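Local atomic coordinates of prolyl oligopeptidase (Novosphingobium capsulatum, PDB entry 1YR2), a protein that probably hydrolyses peptide bonds on the carboxyl side of proline, and much less readily of alanine, in oligopeptides, as a serine-type endopeptidase. Residues Pro648-Thr654 against Lys681-Ile687; Tyr88-Glu94 against Ala711-Phe716; Ala372-Phe377 against Leu437-Ala442; Gly112-Arg116 against Asp418-Ser424. All coordinates share one frame; numbering follows the deposited sequence.

Contact 1: residues Pro648-Thr654 against Lys681-Ile687; sequences PAILVTT and KPHLIRI
Val652 and Ile685 meet at the apolar centre, CG1 to CG1 at 4.0 Å. Ile685 has its CG1 anti to the backbone N (chi1 -175°), which carries CD1 on to Thr654 CG2. On the other face, Leu651 CD1 lies against Leu684 CB at 3.9 Å and also reaches the CB of Arg686. The backbones run parallel. Ile650 N donates to Pro682 O at 3.0 Å, and Arg686 N to Val652 O at 2.7 Å; Leu684 N, Val652 N and Thr654 N complete the set. The strands are the last two of the parallel part of an alpha/beta-hydrolase sheet, joined by a beta-alpha-beta crossover through helix 664-675. That helix packs on Val652 and Ile685. Helix 72-89 packs on Leu684 across the sheet. At the N-terminal end the His683 ring turns its edge to the first strand. Its NE2 gives a weak bond to Pro648 O at 2.8 Å, bent to 126° at the hydrogen. Lys681 O sits 3.2 Å above the centre of the same ring. A leucine in place of His683 would probably leave Pro648 O without this donor and Lys681 O over an apolar group. Nearby, Lys681 lays its CD 3.6 Å from Ala649 N. At the far end the Arg686 chain runs out extended, away from Thr653, and its NE forms a salt bridge with Asp708.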
# COMPACT_ATOMS: atom_id res chain seq x y z
N PRO A 648 -21.73 21.41 6.08
CA PRO A 648 -22.05 20.02 6.36
C PRO A 648 -21.83 19.69 7.84
O PRO A 648 -21.20 20.44 8.61
CB PRO A 648 -21.04 19.24 5.51
CG PRO A 648 -20.20 20.21 4.84
CD PRO A 648 -20.55 21.57 5.21
N ALA A 649 -22.35 18.55 8.23
CA ALA A 649 -21.93 17.95 9.52
C ALA A 649 -20.46 17.57 9.35
O ALA A 649 -20.07 17.04 8.32
CB ALA A 649 -22.75 16.73 9.83
N ILE A 650 -19.64 17.81 10.38
CA ILE A 650 -18.22 17.61 10.30
C ILE A 650 -17.73 16.95 11.56
O ILE A 650 -18.09 17.39 12.66
CB ILE A 650 -17.46 18.95 10.12
CG1 ILE A 650 -17.87 19.67 8.83
CG2 ILE A 650 -15.95 18.73 10.13
CD1 ILE A 650 -17.33 21.09 8.70
N LEU A 651 -16.98 15.86 11.41
CA LEU A 651 -16.37 15.17 12.54
C LEU A 651 -14.88 15.15 12.24
O LEU A 651 -14.37 14.33 11.44
CB LEU A 651 -16.92 13.75 12.69
CG LEU A 651 -16.44 12.90 13.86
CD1 LEU A 651 -16.76 13.59 15.15
CD2 LEU A 651 -17.05 11.51 13.76
N VAL A 652 -14.19 16.08 12.88
CA VAL A 652 -12.74 16.16 12.86
C VAL A 652 -12.16 15.04 13.77
O VAL A 652 -12.66 14.81 14.88
CB VAL A 652 -12.29 17.53 13.35
CG1 VAL A 652 -10.77 17.66 13.32
CG2 VAL A 652 -13.06 18.64 12.59
N THR A 653 -11.15 14.32 13.31
CA THR A 653 -10.54 13.29 14.20
C THR A 653 -9.06 13.45 14.31
O THR A 653 -8.37 13.79 13.32
CB THR A 653 -10.84 11.85 13.71
OG1 THR A 653 -10.27 11.70 12.41
CG2 THR A 653 -12.33 11.59 13.51
N THR A 654 -8.54 13.23 15.51
CA THR A 654 -7.09 13.26 15.74
C THR A 654 -6.85 12.69 17.13
O THR A 654 -7.78 12.64 17.92
CB THR A 654 -6.51 14.72 15.67
OG1 THR A 654 -5.14 14.74 16.07
CG2 THR A 654 -7.18 15.64 16.71
N LYS A 681 -25.86 21.97 11.87
CA LYS A 681 -25.30 20.62 11.84
C LYS A 681 -24.12 20.54 12.82
O LYS A 681 -23.44 21.53 13.06
CB LYS A 681 -24.93 20.19 10.40
CG LYS A 681 -26.21 19.92 9.52
CD LYS A 681 -25.86 19.50 8.11
CE LYS A 681 -27.08 19.15 7.22
NZ LYS A 681 -26.49 18.46 5.99
N PRO A 682 -23.90 19.38 13.43
CA PRO A 682 -22.81 19.22 14.42
C PRO A 682 -21.42 19.43 13.78
O PRO A 682 -21.17 18.84 12.73
CB PRO A 682 -22.91 17.77 14.83
CG PRO A 682 -24.17 17.25 14.29
CD PRO A 682 -24.62 18.12 13.18
N HIS A 683 -20.56 20.21 14.43
CA HIS A 683 -19.19 20.43 14.00
C HIS A 683 -18.32 20.06 15.20
O HIS A 683 -18.18 20.83 16.17
CB HIS A 683 -19.07 21.90 13.61
CG HIS A 683 -19.99 22.27 12.48
ND1 HIS A 683 -20.70 23.45 12.43
CD2 HIS A 683 -20.37 21.55 11.39
CE1 HIS A 683 -21.43 23.46 11.33
NE2 HIS A 683 -21.25 22.33 10.68
N LEU A 684 -17.82 18.82 15.16
CA LEU A 684 -17.34 18.13 16.34
C LEU A 684 -15.94 17.65 16.14
O LEU A 684 -15.51 17.48 15.02
CB LEU A 684 -18.17 16.86 16.63
CG LEU A 684 -19.67 17.06 16.84
CD1 LEU A 684 -20.36 15.68 17.08
CD2 LEU A 684 -19.94 17.99 17.96
N ILE A 685 -15.22 17.44 17.25
CA ILE A 685 -13.90 16.85 17.16
C ILE A 685 -13.84 15.62 18.05
O ILE A 685 -14.14 15.70 19.23
CB ILE A 685 -12.75 17.88 17.48
CG1 ILE A 685 -11.38 17.23 17.25
CG2 ILE A 685 -12.86 18.40 18.93
CD1 ILE A 685 -10.21 18.14 17.44
N ARG A 686 -13.44 14.48 17.47
CA ARG A 686 -13.25 13.25 18.23
C ARG A 686 -11.76 13.12 18.50
O ARG A 686 -10.97 13.01 17.56
CB ARG A 686 -13.75 12.06 17.43
CG ARG A 686 -13.62 10.70 18.13
CD ARG A 686 -13.85 9.57 17.16
NE ARG A 686 -13.96 8.29 17.85
CZ ARG A 686 -12.92 7.57 18.31
NH1 ARG A 686 -11.68 7.98 18.13
NH2 ARG A 686 -13.13 6.42 18.93
N ILE A 687 -11.40 13.18 19.75
CA ILE A 687 -10.01 13.20 20.15
C ILE A 687 -9.66 11.90 20.89
O ILE A 687 -10.22 11.63 21.97
CB ILE A 687 -9.71 14.41 21.01
CG1 ILE A 687 -10.17 15.72 20.35
CG2 ILE A 687 -8.21 14.48 21.22
CD1 ILE A 687 -10.15 16.94 21.27

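Contact 2: residues Tyr88-Glu94 against Ala711-Phe716; sequences YLKQLPE and AFLAHF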
# COMPACT_ATOMS: atom_id res chain seq x y z
N TYR A 88 -22.41 12.77 22.10
CA TYR A 88 -23.19 12.82 20.88
C TYR A 88 -23.12 11.48 20.11
O TYR A 88 -24.13 10.97 19.67
CB TYR A 88 -22.72 13.96 19.99
CG TYR A 88 -23.51 14.08 18.71
CD1 TYR A 88 -24.70 14.82 18.67
CD2 TYR A 88 -23.10 13.44 17.55
CE1 TYR A 88 -25.44 14.90 17.50
CE2 TYR A 88 -23.85 13.50 16.40
CZ TYR A 88 -25.01 14.22 16.38
OH TYR A 88 -25.74 14.27 15.21
N LEU A 89 -21.91 10.95 19.94
CA LEU A 89 -21.70 9.79 19.09
C LEU A 89 -22.37 8.53 19.63
O LEU A 89 -22.82 7.69 18.85
CB LEU A 89 -20.22 9.54 18.83
CG LEU A 89 -19.48 10.60 18.02
CD1 LEU A 89 -17.96 10.31 17.95
CD2 LEU A 89 -20.09 10.80 16.59
N LYS A 90 -22.46 8.43 20.97
CA LYS A 90 -23.07 7.30 21.68
C LYS A 90 -24.56 7.21 21.39
O LYS A 90 -25.17 6.16 21.56
CB LYS A 90 -22.85 7.42 23.22
CG LYS A 90 -22.52 6.07 23.95
CD LYS A 90 -21.90 6.27 25.40
CE LYS A 90 -20.40 6.71 25.32
NZ LYS A 90 -19.92 7.62 26.47
N GLN A 91 -25.15 8.32 20.95
CA GLN A 91 -26.56 8.43 20.60
C GLN A 91 -26.90 7.94 19.17
O GLN A 91 -28.06 7.77 18.82
CB GLN A 91 -26.97 9.90 20.70
CG GLN A 91 -28.08 10.28 21.62
CD GLN A 91 -28.02 11.76 22.00
OE1 GLN A 91 -28.93 12.53 21.67
NE2 GLN A 91 -26.94 12.17 22.66
N LEU A 92 -25.91 7.78 18.30
CA LEU A 92 -26.23 7.43 16.91
C LEU A 92 -26.64 5.96 16.80
O LEU A 92 -25.86 5.08 17.13
CB LEU A 92 -25.04 7.69 16.01
CG LEU A 92 -24.66 9.16 15.95
CD1 LEU A 92 -23.34 9.29 15.23
CD2 LEU A 92 -25.76 9.96 15.27
N PRO A 93 -27.87 5.69 16.33
CA PRO A 93 -28.33 4.31 16.29
C PRO A 93 -27.68 3.47 15.17
O PRO A 93 -27.83 2.26 15.25
CB PRO A 93 -29.84 4.47 16.13
CG PRO A 93 -29.99 5.70 15.34
CD PRO A 93 -28.88 6.62 15.81
N GLU A 94 -26.97 4.06 14.20
CA GLU A 94 -26.33 3.27 13.14
C GLU A 94 -25.04 2.58 13.65
O GLU A 94 -24.57 1.63 13.05
CB GLU A 94 -26.00 4.14 11.91
CG GLU A 94 -27.15 4.91 11.25
CD GLU A 94 -27.53 6.22 11.95
OE1 GLU A 94 -26.89 6.61 12.96
OE2 GLU A 94 -28.54 6.83 11.51
N ALA A 711 -20.80 5.90 11.47
CA ALA A 711 -22.15 6.15 12.00
C ALA A 711 -22.53 7.62 11.79
O ALA A 711 -23.67 7.91 11.42
CB ALA A 711 -22.17 5.82 13.48
N PHE A 712 -21.60 8.53 12.05
CA PHE A 712 -21.82 9.99 11.84
C PHE A 712 -22.11 10.25 10.36
O PHE A 712 -23.13 10.84 9.99
CB PHE A 712 -20.60 10.75 12.33
CG PHE A 712 -20.72 12.24 12.29
CD1 PHE A 712 -20.29 12.95 11.19
CD2 PHE A 712 -21.14 12.93 13.40
CE1 PHE A 712 -20.35 14.35 11.22
CE2 PHE A 712 -21.20 14.33 13.43
CZ PHE A 712 -20.82 15.02 12.36
N LEU A 713 -21.23 9.80 9.49
CA LEU A 713 -21.45 9.98 8.04
C LEU A 713 -22.76 9.31 7.55
O LEU A 713 -23.47 9.88 6.71
CB LEU A 713 -20.26 9.45 7.23
CG LEU A 713 -18.90 10.05 7.57
CD1 LEU A 713 -17.79 9.46 6.66
CD2 LEU A 713 -18.92 11.59 7.47
N ALA A 714 -23.05 8.11 8.03
CA ALA A 714 -24.31 7.44 7.68
C ALA A 714 -25.54 8.21 8.11
O ALA A 714 -26.50 8.30 7.39
CB ALA A 714 -24.39 6.05 8.33
N HIS A 715 -25.51 8.72 9.33
CA HIS A 715 -26.64 9.45 9.90
C HIS A 715 -26.98 10.66 9.01
O HIS A 715 -28.13 10.85 8.62
CB HIS A 715 -26.28 9.91 11.30
CG HIS A 715 -27.41 10.58 12.01
ND1 HIS A 715 -28.53 9.88 12.43
CD2 HIS A 715 -27.61 11.87 12.37
CE1 HIS A 715 -29.37 10.72 13.03
NE2 HIS A 715 -28.84 11.93 13.01
N PHE A 716 -25.93 11.38 8.57
CA PHE A 716 -26.13 12.62 7.83
C PHE A 716 -26.27 12.42 6.31
O PHE A 716 -26.64 13.36 5.61
CB PHE A 716 -25.04 13.62 8.22
CG PHE A 716 -25.27 14.21 9.55
CD1 PHE A 716 -26.32 15.11 9.73
CD2 PHE A 716 -24.54 13.80 10.66
CE1 PHE A 716 -26.64 15.59 11.02
CE2 PHE A 716 -24.83 14.30 11.93
CZ PHE A 716 -25.88 15.18 12.11
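Leu92 inserts both its methyls against residues 711-716 of helix 699-717, and this is the tight part of the contact. CD1 rests on the helix backbone, 3.7 Å from Phe712 N, and also touches Ala711 CB. CD2 stands over one face of the His715 imidazole, a CH-pi contact 3.9 Å from the ring centroid. Leu89 and Tyr88 continue the apolar patch. Leu89 CD2 lies 4.0 Å from Phe712 CD2. Tyr88 crosses Phe712 at about a right angle, with CE2 of each ring 4.1 Å apart. Tyr88 CG is anti to the backbone N (chi1 -179°), and the ring reaches far enough to set its OH at the edge of the Phe716 ring, 3.2 Å from CZ. Phe712 also packs on Ala649 and Leu651 of the hydrolase sheet, so Phe712 is buried between residues 88-94 and the sheet.

The other side is looser and faces solvent at His715. Here Glu94 bends at chi2 and brings its carboxylate to the imidazole edge. His715 ND1 donates to Glu94 OE2 at 3.2 Å, fairly straight at 161°. The bond uses the syn side of the carboxylate, although the two planes are 69° apart. Glu94 OE1 is covered by the contact and has no partner in the model. The carboxylate probably favours a protonated imidazole, which would add a charge attraction between the chain after helix 72-89 and the late helix 699-717.

Contact 3: residues Ala372-Phe377 against Leu437-Ala442; sequences AGNRLF and LDPATA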
# COMPACT_ATOMS: atom_id res chain seq x y z
N ALA A 372 7.37 -17.31 -15.97
CA ALA A 372 6.72 -18.59 -15.67
C ALA A 372 6.30 -19.27 -16.94
O ALA A 372 5.86 -18.63 -17.89
CB ALA A 372 5.51 -18.37 -14.73
N GLY A 373 6.43 -20.60 -16.98
CA GLY A 373 6.06 -21.35 -18.16
C GLY A 373 7.10 -20.95 -19.21
O GLY A 373 8.30 -21.05 -18.94
N ASN A 374 6.66 -20.40 -20.33
CA ASN A 374 7.62 -19.93 -21.35
C ASN A 374 7.46 -18.45 -21.61
O ASN A 374 7.80 -18.00 -22.68
CB ASN A 374 7.47 -20.68 -22.68
CG ASN A 374 7.81 -22.14 -22.55
OD1 ASN A 374 8.75 -22.52 -21.81
ND2 ASN A 374 7.01 -22.99 -23.20
N ARG A 375 7.02 -17.70 -20.60
CA ARG A 375 6.58 -16.34 -20.78
C ARG A 375 7.04 -15.37 -19.71
O ARG A 375 7.31 -15.73 -18.53
CB ARG A 375 5.06 -16.32 -20.85
CG ARG A 375 4.50 -16.81 -22.14
CD ARG A 375 3.01 -16.91 -22.11
NE ARG A 375 2.44 -17.07 -23.45
CZ ARG A 375 1.12 -17.07 -23.69
NH1 ARG A 375 0.23 -16.95 -22.70
NH2 ARG A 375 0.68 -17.15 -24.92
N LEU A 376 7.11 -14.11 -20.12
CA LEU A 376 7.27 -12.98 -19.22
C LEU A 376 5.90 -12.47 -18.83
O LEU A 376 5.04 -12.34 -19.67
CB LEU A 376 8.00 -11.83 -19.90
CG LEU A 376 9.47 -12.00 -20.24
CD1 LEU A 376 9.86 -11.08 -21.37
CD2 LEU A 376 10.30 -11.70 -18.96
N PHE A 377 5.73 -12.18 -17.55
CA PHE A 377 4.51 -11.53 -17.04
C PHE A 377 4.90 -10.19 -16.41
O PHE A 377 5.60 -10.14 -15.37
CB PHE A 377 3.78 -12.46 -16.06
CG PHE A 377 3.24 -13.67 -16.73
CD1 PHE A 377 2.03 -13.62 -17.43
CD2 PHE A 377 4.03 -14.80 -16.83
CE1 PHE A 377 1.56 -14.72 -18.11
CE2 PHE A 377 3.61 -15.90 -17.51
CZ PHE A 377 2.36 -15.88 -18.17
N LEU A 437 -2.44 -19.10 -11.96
CA LEU A 437 -2.22 -18.55 -13.28
C LEU A 437 -1.75 -19.67 -14.18
O LEU A 437 -0.79 -20.33 -13.87
CB LEU A 437 -1.18 -17.43 -13.22
CG LEU A 437 -0.61 -16.92 -14.52
CD1 LEU A 437 -1.67 -16.20 -15.31
CD2 LEU A 437 0.62 -16.03 -14.21
N ASP A 438 -2.42 -19.87 -15.31
CA ASP A 438 -1.94 -20.80 -16.34
C ASP A 438 -1.16 -19.95 -17.32
O ASP A 438 -1.72 -19.15 -18.05
CB ASP A 438 -3.11 -21.47 -17.04
CG ASP A 438 -2.66 -22.45 -18.12
OD1 ASP A 438 -1.47 -22.47 -18.48
OD2 ASP A 438 -3.45 -23.22 -18.66
N PRO A 439 0.15 -20.06 -17.31
CA PRO A 439 0.95 -19.14 -18.11
C PRO A 439 0.77 -19.35 -19.61
O PRO A 439 0.89 -18.37 -20.31
CB PRO A 439 2.38 -19.37 -17.58
CG PRO A 439 2.39 -20.68 -17.09
CD PRO A 439 0.98 -21.02 -16.58
N ALA A 440 0.38 -20.54 -20.07
CA ALA A 440 0.18 -20.80 -21.50
C ALA A 440 -1.06 -20.10 -22.04
O ALA A 440 -1.13 -19.80 -23.21
CB ALA A 440 0.06 -22.32 -21.76
N THR A 441 -2.08 -19.87 -21.20
CA THR A 441 -3.28 -19.17 -21.65
C THR A 441 -3.44 -17.76 -21.05
O THR A 441 -4.33 -17.02 -21.46
CB THR A 441 -4.50 -19.96 -21.28
OG1 THR A 441 -4.54 -20.09 -19.85
CG2 THR A 441 -4.39 -21.42 -21.77
N ALA A 442 -2.62 -17.43 -20.05
CA ALA A 442 -2.64 -16.15 -19.37
C ALA A 442 -3.99 -15.95 -18.67
O ALA A 442 -4.53 -14.85 -18.64
CB ALA A 442 -2.32 -15.01 -20.36
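Ala372 opens the contact by packing on Pro439. Its CB is 4.3 Å from Pro439 CB, and its carbonyl O also faces that carbon. Gly373 follows, with CA 3.9 Å from Pro439 CG. Gly373 has no side chain, and Pro439 CG occupies the space where one would begin. The positive phi of 69° also suits glycine here, at the first corner of a type II' beta turn from Ala372 to Arg375. Arg375 N and Ala372 O close that turn.

Arg375 then sends an extended chain past the Pro439 carbonyl. Its CD passes 3.1 Å from Pro439 O, and NH1 gives the same oxygen a weak hydrogen bond of 2.9 Å, bent to 129°. Ala440 O lies over one face of the guanidinium and is too poorly aligned to bond. A methionine in place of Arg375 would probably leave Pro439 O without this donor and the 438-442 turn less firmly held to the hairpin.

Phe377 ends the walk. Its CG is anti to the carbonyl carbon (chi1 -66°), and the ring reaches across to the second segment. Leu437 CD2 stands over the ring centre, a CH-pi contact of 4.1 Å to the centroid. CZ meets Pro439 CB at 3.5 Å, and Ala442 CB lies at the ring edge. The turn bearing Pro439 is fixed by an Asx turn, Ala440 N to Asp438 OD1, and by Ala442 N to Asp438 O.

The two segments belong to adjacent blades of the beta-propeller. One is the hairpin between strands 365-372 and 375-382; the other ends strand 433-438, beside strand 421-427, whose Ala421 touches both Ala372 and Leu437.

Contact 4: residues Gly112-Arg116 against Asp418-Ser424; sequences GLPQR and DRHAYLS
Tyr422 is held by two neighbours of the other segment, Pro114 over its ring and Arg116 at its hydroxyl. Pro114 CG stands over the ring centre, 3.6 Å from the centroid and almost straight above it. This is a close CH-pi contact. Arg116 NE donates to Tyr422 OH at 2.8 Å. The hydroxyl sits somewhat out of the guanidinium plane, yet that plane and the phenol ring are only 10° apart. His420 comes over one face of the same guanidinium, its CD2 3.4 Å from NH1, with the ring tilted 42° to it. At the other end Leu113 slides past Tyr422 in the opposite direction. Its CD2 touches Tyr422 CB at 3.8 Å and Ser424 N at 3.7 Å.

The second shell sets these groups. Tyr422 has CG anti to the carbonyl carbon (chi1 -56°), which places the ring under Pro114, and Trp447 meets that ring edge-to-face. Pro114 O accepts a hydrogen bond from Ser413 OG. His420 is fixed through its backbone: its N donates to Asp418 OD1 at 2.9 Å, an Asx turn. Asp418 OD2 forms a salt bridge with Arg415. It lies 5.2 Å from Arg116 NE, so any pull on the arginine is probably only long-range.

No backbone hydrogen bond joins the two segments, although they run nearly antiparallel. Strand 110-117 belongs to the first blade of the seven-bladed propeller, and strand 421-427 to the last. Between these segments the join is made by side-chain packing and the Arg116-Tyr422 bond; the Ser413 bond adds another link between the same two blades. This agrees with prolyl oligopeptidases, whose first and last blades are not stitched together by a shared, mixed sheet.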
# COMPACT_ATOMS: atom_id res chain seq x y z
N GLY A 112 0.27 -17.32 1.51
CA GLY A 112 1.33 -16.73 0.70
C GLY A 112 1.41 -17.36 -0.66
O GLY A 112 0.85 -18.41 -0.93
N LEU A 113 2.15 -16.72 -1.58
CA LEU A 113 2.39 -17.28 -2.87
C LEU A 113 3.21 -18.55 -2.68
O LEU A 113 4.25 -18.53 -2.01
CB LEU A 113 3.13 -16.31 -3.79
CG LEU A 113 2.38 -15.08 -4.34
CD1 LEU A 113 3.39 -13.96 -4.68
CD2 LEU A 113 1.50 -15.44 -5.58
N PRO A 114 2.77 -19.63 -3.31
CA PRO A 114 3.47 -20.90 -3.20
C PRO A 114 4.70 -21.07 -4.08
O PRO A 114 4.76 -20.51 -5.18
CB PRO A 114 2.41 -21.90 -3.57
CG PRO A 114 1.47 -21.21 -4.37
CD PRO A 114 1.49 -19.77 -4.01
N GLN A 115 5.66 -21.84 -3.60
CA GLN A 115 6.88 -22.19 -4.32
C GLN A 115 6.87 -23.69 -4.51
O GLN A 115 6.78 -24.44 -3.54
CB GLN A 115 8.12 -21.76 -3.55
CG GLN A 115 8.28 -20.27 -3.41
CD GLN A 115 8.53 -19.57 -4.75
OE1 GLN A 115 9.08 -20.17 -5.69
NE2 GLN A 115 8.14 -18.31 -4.83
N ARG A 116 6.93 -24.14 -5.75
CA ARG A 116 7.02 -25.58 -6.08
C ARG A 116 8.49 -25.95 -6.34
O ARG A 116 9.16 -25.30 -7.14
CB ARG A 116 6.19 -25.86 -7.31
CG ARG A 116 4.69 -25.66 -7.06
CD ARG A 116 3.80 -25.71 -8.34
NE ARG A 116 2.45 -26.08 -7.93
CZ ARG A 116 1.93 -27.31 -8.01
NH1 ARG A 116 2.60 -28.33 -8.54
NH2 ARG A 116 0.68 -27.50 -7.58
N ASP A 418 7.66 -24.67 -15.80
CA ASP A 418 6.61 -25.15 -14.91
C ASP A 418 5.25 -24.61 -15.41
O ASP A 418 5.11 -23.40 -15.64
CB ASP A 418 6.91 -24.63 -13.49
CG ASP A 418 6.05 -25.26 -12.41
OD1 ASP A 418 4.92 -25.71 -12.70
OD2 ASP A 418 6.46 -25.31 -11.21
N ARG A 419 4.24 -25.46 -15.51
CA ARG A 419 2.91 -25.06 -15.98
C ARG A 419 2.02 -24.42 -14.90
O ARG A 419 0.99 -23.89 -15.23
CB ARG A 419 2.19 -26.25 -16.60
CG ARG A 419 1.69 -27.30 -15.60
CD ARG A 419 1.46 -28.64 -16.27
NE ARG A 419 1.37 -29.76 -15.34
CZ ARG A 419 0.91 -30.97 -15.68
NH1 ARG A 419 0.50 -31.21 -16.93
NH2 ARG A 419 0.85 -31.94 -14.78
N HIS A 420 2.43 -24.47 -13.64
CA HIS A 420 1.67 -23.92 -12.52
C HIS A 420 2.35 -22.62 -12.13
O HIS A 420 3.55 -22.59 -11.80
CB HIS A 420 1.65 -24.88 -11.32
CG HIS A 420 0.93 -26.15 -11.60
ND1 HIS A 420 -0.37 -26.18 -12.09
CD2 HIS A 420 1.35 -27.44 -11.56
CE1 HIS A 420 -0.72 -27.43 -12.31
NE2 HIS A 420 0.29 -28.21 -11.98
N ALA A 421 1.61 -21.53 -12.27
CA ALA A 421 2.05 -20.24 -11.76
C ALA A 421 0.97 -19.63 -10.86
O ALA A 421 -0.13 -20.14 -10.77
CB ALA A 421 2.40 -19.31 -12.91
N TYR A 422 1.32 -18.55 -10.17
CA TYR A 422 0.45 -17.94 -9.14
C TYR A 422 0.66 -16.43 -9.19
O TYR A 422 1.77 -15.97 -9.47
CB TYR A 422 0.81 -18.46 -7.75
CG TYR A 422 0.71 -19.97 -7.73
CD1 TYR A 422 -0.50 -20.60 -7.49
CD2 TYR A 422 1.81 -20.75 -8.12
CE1 TYR A 422 -0.62 -22.01 -7.55
CE2 TYR A 422 1.71 -22.13 -8.20
CZ TYR A 422 0.50 -22.75 -7.93
OH TYR A 422 0.42 -24.12 -8.03
N LEU A 423 -0.40 -15.69 -8.91
CA LEU A 423 -0.40 -14.22 -8.94
C LEU A 423 -1.16 -13.74 -7.71
O LEU A 423 -2.25 -14.24 -7.42
CB LEU A 423 -1.11 -13.76 -10.23
CG LEU A 423 -1.27 -12.31 -10.61
CD1 LEU A 423 0.10 -11.68 -10.70
CD2 LEU A 423 -1.84 -12.21 -12.01
N SER A 424 -0.62 -12.76 -7.00
CA SER A 424 -1.28 -12.17 -5.85
C SER A 424 -2.15 -10.97 -6.31
O SER A 424 -1.68 -10.10 -7.03
CB SER A 424 -0.23 -11.75 -4.81
OG SER A 424 -0.89 -11.16 -3.71

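How the contacts relate
Contacts 1 and 2 lie in the hydrolase domain, and contacts 3 and 4 in the propeller. Contacts 1 and 2 have centres 12 Å apart and touch directly: Pro682 CD is 3.4 Å from Phe716 CZ, and Leu684 CD1 is 3.6 Å from Tyr88 CD2. Contact 2 thus covers one face of the sheet edge formed by contact 1. Contacts 3 and 4 have centres 11 Å apart and share the last blade, where Leu437 N probably bonds Ala421 O at 2.8 Å. The two pairs are far apart, about 51 Å between the centres of contacts 1 and 3. In this family the active site lies between the domains, and loops after the strands of contact 1 usually carry the catalytic acid and histidine.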